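PDB 4CGS: polymerase subunit PA from Dhori virus, which probably binds RNA as a subunit of the viral polymerase, this chain being the N-terminal domain of PA, the counterpart of the influenza virus PA cap-snatching domain. Local coordinates for residues Glu38-Thr43 and Asn148-Ile153; Val101-Asp106 and Val122-Ser127; Pro110-Thr115 and Ser131-Glu136. All blocks are in the same frame, centred on the assembly; numbering follows the deposited sequence. Where two conformers were deposited one is given.

Interaction 1 (Glu38-Thr43 and Asn148-Ile153); sequences ECIKYT and NFLVTI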
# COMPACT_ATOMS: atom_id res chain seq x y z
N GLU A 38 -0.27 -1.16 -8.06
CA GLU A 38 -1.20 -1.80 -7.07
C GLU A 38 -0.45 -2.86 -6.29
O GLU A 38 -0.63 -3.01 -5.08
CB GLU A 38 -2.41 -2.37 -7.81
CG GLU A 38 -3.55 -2.76 -6.88
CD GLU A 38 -4.80 -3.19 -7.60
OE1 GLU A 38 -4.98 -2.88 -8.79
OE2 GLU A 38 -5.60 -3.92 -6.95
N CYS A 39 0.44 -3.57 -6.95
CA CYS A 39 1.28 -4.52 -6.25
C CYS A 39 2.28 -3.86 -5.34
O CYS A 39 2.59 -4.37 -4.26
CB CYS A 39 2.05 -5.44 -7.20
SG CYS A 39 1.04 -6.65 -8.11
N ILE A 40 2.79 -2.69 -5.70
CA ILE A 40 3.64 -1.88 -4.82
C ILE A 40 2.84 -1.51 -3.58
O ILE A 40 3.33 -1.62 -2.45
CB ILE A 40 4.20 -0.65 -5.55
CG1 ILE A 40 5.25 -1.07 -6.63
CG2 ILE A 40 4.86 0.32 -4.54
CD1 ILE A 40 5.73 0.09 -7.49
N LYS A 41 1.60 -1.01 -3.78
CA LYS A 41 0.74 -0.65 -2.66
C LYS A 41 0.52 -1.82 -1.72
O LYS A 41 0.63 -1.68 -0.51
CB LYS A 41 -0.56 -0.15 -3.20
CG LYS A 41 -1.59 0.24 -2.13
CD LYS A 41 -2.87 0.67 -2.81
CE LYS A 41 -4.01 0.85 -1.86
NZ LYS A 41 -5.17 1.50 -2.61
N TYR A 42 0.24 -3.00 -2.24
CA TYR A 42 0.03 -4.18 -1.44
C TYR A 42 1.27 -4.53 -0.65
O TYR A 42 1.22 -4.89 0.54
CB TYR A 42 -0.50 -5.33 -2.23
CG TYR A 42 -0.94 -6.51 -1.41
CD1 TYR A 42 -2.13 -6.43 -0.67
CD2 TYR A 42 -0.17 -7.65 -1.28
CE1 TYR A 42 -2.59 -7.47 0.11
CE2 TYR A 42 -0.61 -8.72 -0.50
CZ TYR A 42 -1.82 -8.65 0.16
OH TYR A 42 -2.26 -9.70 0.94
N THR A 43 2.39 -4.54 -1.34
CA THR A 43 3.67 -4.85 -0.73
C THR A 43 3.98 -3.87 0.40
O THR A 43 4.50 -4.26 1.47
CB THR A 43 4.83 -4.90 -1.76
OG1 THR A 43 4.49 -5.79 -2.81
CG2 THR A 43 6.10 -5.42 -1.10
N ASN A 148 13.04 0.69 1.91
CA ASN A 148 14.00 -0.12 1.19
C ASN A 148 13.32 -0.84 0.03
O ASN A 148 13.94 -1.02 -1.04
CB ASN A 148 14.65 -1.13 2.14
CG ASN A 148 15.59 -0.48 3.14
OD1 ASN A 148 16.04 0.62 2.91
ND2 ASN A 148 15.82 -1.13 4.29
N PHE A 149 12.08 -1.28 0.21
CA PHE A 149 11.34 -1.89 -0.89
C PHE A 149 11.09 -0.89 -2.00
O PHE A 149 11.37 -1.17 -3.16
CB PHE A 149 10.00 -2.45 -0.39
CG PHE A 149 9.04 -2.75 -1.50
CD1 PHE A 149 9.38 -3.67 -2.52
CD2 PHE A 149 7.86 -2.03 -1.63
CE1 PHE A 149 8.50 -3.86 -3.60
CE2 PHE A 149 7.03 -2.24 -2.68
CZ PHE A 149 7.33 -3.15 -3.65
N LEU A 150 10.61 0.30 -1.68
CA LEU A 150 10.29 1.30 -2.72
C LEU A 150 11.55 1.63 -3.52
O LEU A 150 11.53 1.73 -4.74
CB LEU A 150 9.72 2.59 -2.07
CG LEU A 150 8.28 2.41 -1.50
CD1 LEU A 150 7.95 3.61 -0.64
CD2 LEU A 150 7.25 2.19 -2.58
N VAL A 151 12.68 1.84 -2.86
CA VAL A 151 13.91 2.15 -3.55
C VAL A 151 14.37 0.99 -4.41
O VAL A 151 14.99 1.25 -5.49
CB VAL A 151 14.99 2.53 -2.51
CG1 VAL A 151 16.40 2.31 -3.11
CG2 VAL A 151 14.65 3.91 -1.87
N THR A 152 14.17 -0.22 -4.00
CA THR A 152 14.52 -1.36 -4.81
C THR A 152 13.71 -1.39 -6.11
O THR A 152 14.29 -1.52 -7.23
CB THR A 152 14.29 -2.69 -4.03
OG1 THR A 152 15.09 -2.67 -2.86
CG2 THR A 152 14.66 -3.89 -4.85
N ILE A 153 12.40 -1.29 -6.03
CA ILE A 153 11.61 -1.29 -7.25
C ILE A 153 11.79 -0.03 -8.10
O ILE A 153 11.85 -0.10 -9.34
CB ILE A 153 10.13 -1.58 -7.01
CG1 ILE A 153 9.41 -1.87 -8.34
CG2 ILE A 153 9.39 -0.59 -6.12
CD1 ILE A 153 8.16 -2.71 -8.25
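Thr43 presses a methyl bump onto the ring of Phe149: CG2 of Thr43 stands 3.6 Å from the Phe149 ring centroid and 9° off the ring normal, a CH-pi contact over the centre of one face. The two side chains meet at about a right angle. With chi1 at -53°, Thr43 OG1 lies beside the backbone N and donates to Cys39 O at 2.8 Å; in this rotamer the hydroxyl is bonded back to its own helix while CG2 faces the ring. Ile153 CG2 backs the other face of the ring, nearer its rim. Ile40 fills the next hollow: its CG2 enters between Phe149 and Leu150, 3.6 Å from Leu150 CD2 and 3.8 Å from Phe149 CE2, while its longer branch meets Ile153 tip to tip, with Ile40 CG1 3.7 Å from Ile153 CD1. The helix segments run nearly antiparallel at 156°, and their axes come no closer than 10.9 Å, a gap bridged by side chains. All five touching residues are buried; Ile15 also packs on Thr43 and Leu126 on Ile40. With carbon groups doing almost all the touching, residues 38-43 and 148-153 meet by hydrophobic burial and fit of shape, with no polar pair between them.

Interaction 2 (Val101-Asp106 and Val122-Ser127); sequences VKVYPD and VRVSLS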
# COMPACT_ATOMS: atom_id res chain seq x y z
N VAL A 101 -3.32 3.53 2.28
CA VAL A 101 -1.97 3.66 1.66
C VAL A 101 -2.15 4.22 0.26
O VAL A 101 -2.95 3.69 -0.53
CB VAL A 101 -1.30 2.31 1.62
CG1 VAL A 101 0.05 2.38 0.89
CG2 VAL A 101 -1.10 1.75 3.01
N LYS A 102 -1.38 5.24 -0.04
CA LYS A 102 -1.32 5.85 -1.32
C LYS A 102 0.13 5.91 -1.84
O LYS A 102 1.01 6.45 -1.14
CB LYS A 102 -2.04 7.27 -1.27
CG LYS A 102 -3.56 7.31 -0.99
CD LYS A 102 -4.21 8.66 -1.37
CE LYS A 102 -5.76 8.61 -1.39
NZ LYS A 102 -6.46 9.80 -2.04
N VAL A 103 0.35 5.43 -3.04
CA VAL A 103 1.63 5.46 -3.70
C VAL A 103 1.61 6.53 -4.80
O VAL A 103 0.80 6.53 -5.70
CB VAL A 103 2.00 4.10 -4.34
CG1 VAL A 103 3.34 4.18 -5.06
CG2 VAL A 103 1.95 3.01 -3.28
N TYR A 104 2.53 7.46 -4.71
CA TYR A 104 2.69 8.54 -5.68
C TYR A 104 3.85 8.18 -6.65
O TYR A 104 4.87 7.97 -6.22
CB TYR A 104 3.00 9.77 -4.83
CG TYR A 104 1.87 10.29 -4.00
CD1 TYR A 104 1.51 9.64 -2.81
CD2 TYR A 104 1.10 11.36 -4.40
CE1 TYR A 104 0.47 10.07 -2.04
CE2 TYR A 104 0.04 11.81 -3.62
CZ TYR A 104 -0.30 11.15 -2.45
OH TYR A 104 -1.34 11.59 -1.64
N PRO A 105 3.57 7.86 -7.96
CA PRO A 105 4.68 7.90 -8.93
C PRO A 105 5.22 9.36 -8.85
O PRO A 105 4.48 10.28 -9.23
CB PRO A 105 3.97 7.56 -10.26
CG PRO A 105 2.66 6.86 -9.92
CD PRO A 105 2.28 7.46 -8.58
N ASP A 106 6.45 9.61 -8.38
CA ASP A 106 6.62 10.88 -7.81
C ASP A 106 8.07 11.12 -7.67
O ASP A 106 8.74 10.51 -6.84
CB ASP A 106 5.94 10.87 -6.45
CG ASP A 106 5.86 12.27 -5.76
OD1 ASP A 106 6.25 13.28 -6.38
OD2 ASP A 106 5.36 12.36 -4.61
N VAL A 122 -1.14 6.88 4.97
CA VAL A 122 0.27 6.64 4.60
C VAL A 122 0.42 7.05 3.17
O VAL A 122 -0.26 6.50 2.25
CB VAL A 122 0.65 5.16 4.83
CG1 VAL A 122 1.92 4.78 4.10
CG2 VAL A 122 0.71 4.86 6.35
N ARG A 123 1.37 7.97 2.93
CA ARG A 123 1.56 8.60 1.62
C ARG A 123 3.03 8.54 1.28
O ARG A 123 3.87 9.13 1.95
CB ARG A 123 1.07 10.05 1.56
CG ARG A 123 -0.47 10.21 1.50
CD ARG A 123 -0.83 11.69 1.48
NE ARG A 123 -2.19 11.97 0.94
CZ ARG A 123 -3.23 12.49 1.63
NH1 ARG A 123 -3.12 12.76 2.94
NH2 ARG A 123 -4.38 12.79 0.98
N VAL A 124 3.36 7.71 0.29
CA VAL A 124 4.75 7.44 -0.07
C VAL A 124 4.93 7.61 -1.54
O VAL A 124 4.03 7.32 -2.35
CB VAL A 124 5.17 6.02 0.38
CG1 VAL A 124 5.11 5.83 1.89
CG2 VAL A 124 4.40 4.90 -0.30
N SER A 125 6.14 8.00 -1.96
CA SER A 125 6.48 8.13 -3.39
C SER A 125 7.21 6.93 -3.86
O SER A 125 7.84 6.20 -3.11
CB SER A 125 7.30 9.37 -3.67
OG SER A 125 8.67 9.17 -3.32
N LEU A 126 7.20 6.74 -5.18
CA LEU A 126 7.93 5.63 -5.78
C LEU A 126 9.43 5.71 -5.47
O LEU A 126 10.11 4.69 -5.38
CB LEU A 126 7.70 5.51 -7.32
CG LEU A 126 6.34 5.11 -7.91
CD1 LEU A 126 6.29 5.28 -9.44
CD2 LEU A 126 5.86 3.72 -7.48
N SER A 127 9.95 6.93 -5.32
CA SER A 127 11.38 7.14 -5.04
C SER A 127 11.68 7.05 -3.57
O SER A 127 12.80 7.34 -3.14
CB SER A 127 11.83 8.49 -5.58
OG SER A 127 11.10 9.48 -4.98
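Tyr104 and Arg123 meet through the phenol oxygen: Arg123 NE donates to Tyr104 OH at 2.7 Å, with the oxygen close to the guanidinium plane but the N-H bent at 139°. Arg123 CB lies 3.6 Å from Tyr104 CE1, and the chain, extended from CG to NE in the conformer described, carries NE on to the hydroxyl; ring and guanidinium planes are 48° apart. At the ring edge, in plane, lies Val124 O, which also accepts from Tyr104 N at 2.8 Å. Lys102 N to Val122 O, Val124 N to Lys102 O and Leu126 N to Tyr104 O complete the alternating bonds of a parallel pair, its strand axes 4.6 Å apart and 20° from parallel. Strand 119-125 is thereby added at the margin of a five-stranded mixed sheet with helices packed on it, consistent with the PD-(D/E)XK nuclease-like fold of influenza virus PA N-terminal domains. Val101, Val103, Val122 and Val124 line one face of it, where Val124 packs on Leu150. Leu126, just past its strand, reaches back with CD2 to Val103 CG1 at 3.5 Å, and Asp106 CB rests 3.4 Å from Ser125 CB. Ser125 OG shares a hydrogen bond with Ser127 OG at 3.0 Å and a further one with Gln129 N, which probably helps to hold the turn beyond the strand. Further out, Pro110 packs on both Tyr104 and Arg123.

Interaction 3 (Pro110-Thr115 and Ser131-Glu136); sequences PTDYQT and SPITRE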
# COMPACT_ATOMS: atom_id res chain seq x y z
N PRO A 110 5.08 13.55 -0.88
CA PRO A 110 3.66 13.77 -0.83
C PRO A 110 3.27 14.76 0.26
O PRO A 110 3.84 14.84 1.36
CB PRO A 110 3.10 12.41 -0.49
CG PRO A 110 4.14 11.45 -1.03
CD PRO A 110 5.42 12.11 -0.70
N THR A 111 2.21 15.48 -0.06
CA THR A 111 1.59 16.43 0.86
C THR A 111 0.47 15.78 1.69
O THR A 111 -0.36 15.02 1.15
CB THR A 111 0.98 17.59 0.06
OG1 THR A 111 1.96 18.14 -0.85
CG2 THR A 111 0.42 18.79 1.03
N ASP A 112 0.42 16.09 2.97
CA ASP A 112 -0.66 15.66 3.85
C ASP A 112 -1.84 16.60 3.76
O ASP A 112 -1.72 17.82 3.77
CB ASP A 112 -0.20 15.52 5.30
CG ASP A 112 0.89 14.48 5.43
OD1 ASP A 112 0.67 13.33 5.00
OD2 ASP A 112 1.98 14.83 5.97
N TYR A 113 -3.02 15.99 3.72
CA TYR A 113 -4.30 16.68 3.73
C TYR A 113 -5.14 16.06 4.82
O TYR A 113 -4.95 14.87 5.14
CB TYR A 113 -4.97 16.64 2.36
CG TYR A 113 -4.20 17.39 1.28
CD1 TYR A 113 -4.11 18.78 1.30
CD2 TYR A 113 -3.52 16.69 0.24
CE1 TYR A 113 -3.35 19.44 0.35
CE2 TYR A 113 -2.83 17.39 -0.75
CZ TYR A 113 -2.73 18.76 -0.65
OH TYR A 113 -2.00 19.49 -1.57
N GLN A 114 -6.12 16.80 5.32
CA GLN A 114 -6.99 16.38 6.44
C GLN A 114 -7.61 14.97 6.28
O GLN A 114 -7.99 14.54 5.18
CB GLN A 114 -8.17 17.38 6.54
CG GLN A 114 -9.01 17.26 7.79
CD GLN A 114 -10.35 18.09 7.81
OE1 GLN A 114 -10.89 18.59 6.78
NE2 GLN A 114 -10.90 18.22 8.99
N THR A 115 -7.59 14.25 7.39
CA THR A 115 -8.29 12.99 7.54
C THR A 115 -9.15 13.07 8.81
O THR A 115 -8.98 13.98 9.60
CB THR A 115 -7.30 11.78 7.55
OG1 THR A 115 -6.46 11.90 8.69
CG2 THR A 115 -6.44 11.79 6.26
N SER A 131 5.50 11.27 3.38
CA SER A 131 4.92 12.53 3.87
C SER A 131 5.28 12.70 5.34
O SER A 131 5.58 11.74 6.06
CB SER A 131 3.43 12.57 3.73
OG SER A 131 2.77 11.84 4.72
N PRO A 132 5.18 13.95 5.85
CA PRO A 132 5.56 14.19 7.26
C PRO A 132 4.70 13.34 8.21
O PRO A 132 5.21 12.80 9.21
CB PRO A 132 5.28 15.67 7.41
CG PRO A 132 5.62 16.23 6.05
CD PRO A 132 5.12 15.22 5.07
N ILE A 133 3.38 13.27 8.00
CA ILE A 133 2.53 12.47 8.87
C ILE A 133 2.83 10.97 8.76
O ILE A 133 2.82 10.26 9.76
CB ILE A 133 1.05 12.67 8.57
CG1 ILE A 133 0.63 14.05 9.15
CG2 ILE A 133 0.15 11.50 9.14
CD1 ILE A 133 0.29 13.99 10.62
N THR A 134 3.21 10.52 7.58
CA THR A 134 3.61 9.15 7.37
C THR A 134 4.87 8.83 8.19
O THR A 134 4.95 7.80 8.86
CB THR A 134 3.84 8.89 5.89
OG1 THR A 134 2.64 9.18 5.20
CG2 THR A 134 4.28 7.48 5.61
N ARG A 135 5.87 9.68 8.10
CA ARG A 135 7.13 9.48 8.84
C ARG A 135 6.95 9.46 10.33
O ARG A 135 7.72 8.82 11.04
CB ARG A 135 8.16 10.60 8.48
CG ARG A 135 8.46 10.71 7.03
CD ARG A 135 9.50 11.76 6.86
NE ARG A 135 9.21 13.12 7.22
CZ ARG A 135 9.10 14.16 6.38
NH1 ARG A 135 8.94 14.06 5.06
NH2 ARG A 135 9.04 15.39 6.95
N GLU A 136 5.96 10.19 10.84
CA GLU A 136 5.73 10.23 12.24
C GLU A 136 4.92 9.04 12.72
O GLU A 136 5.13 8.55 13.83
CB GLU A 136 4.99 11.53 12.60
CG GLU A 136 4.57 11.63 14.04
CD GLU A 136 5.73 11.76 15.02
OE1 GLU A 136 6.71 12.49 14.70
OE2 GLU A 136 5.65 11.13 16.12
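Asp112 meets Ser131 and Ile133 with its two carboxylate oxygens, at the start of helix 132-137. Asp112 OD1 accepts a hydrogen bond from Ser131 OG at 2.6 Å on its syn lone pair. Asp112 OD2 receives Ile133 N at 2.9 Å; that N-H is almost straight at 171°, yet it comes from above the carboxylate plane, 36° out of it. Two different approaches, one by a hydroxyl and one by a backbone amide, therefore limit how the carboxylate can turn. Pro132 lies obliquely across Asp112, its CD 3.3 Å from Asp112 OD2, and Ile133 adds its CB 3.5 Å from the same oxygen, so carbon packs round the polar grip. With chi1 at 79°, Ser131 OG lies between its own backbone N and carbonyl carbon, from where it accepts Thr134 N at 3.2 Å and Thr134 OG1 at 2.7 Å while donating to Asp112. Behind it, Pro110 O approaches Ser131 CB at 3.3 Å. Thr134 OG1 in turn accepts from Arg123 N, linking the helix start to strand 119-125. The negative carboxylate at the amino end of a helix would probably be favoured by the helix dipole. Ser131 is a classical serine N-cap, here reinforced by an aspartate from the preceding interstrand loop that binds both the cap hydroxyl and a first-turn amide.

In the fold
From the N terminus, the first segment met is 38-43, on helix 31-44, and interaction 1 closes the longest loop by returning helix 140-157 to it across 104 intervening residues, which include the whole sheet. Interactions 2 and 3 are nested inside that loop and cross each other: 101-106, 110-115, 122-127 and 131-136 alternate between them. Interaction 2 pairs strands 97-104 and 119-125; interaction 3 ties the connection between these strands to helix 132-137. Interactions 1 and 2 touch, for instance with Lys41 CE against Val101 O, so the helix pair sits against the strand pair. Arg123 joins interactions 2 and 3, whereas 1 and 3 remain about 8 Å apart at their nearest atoms.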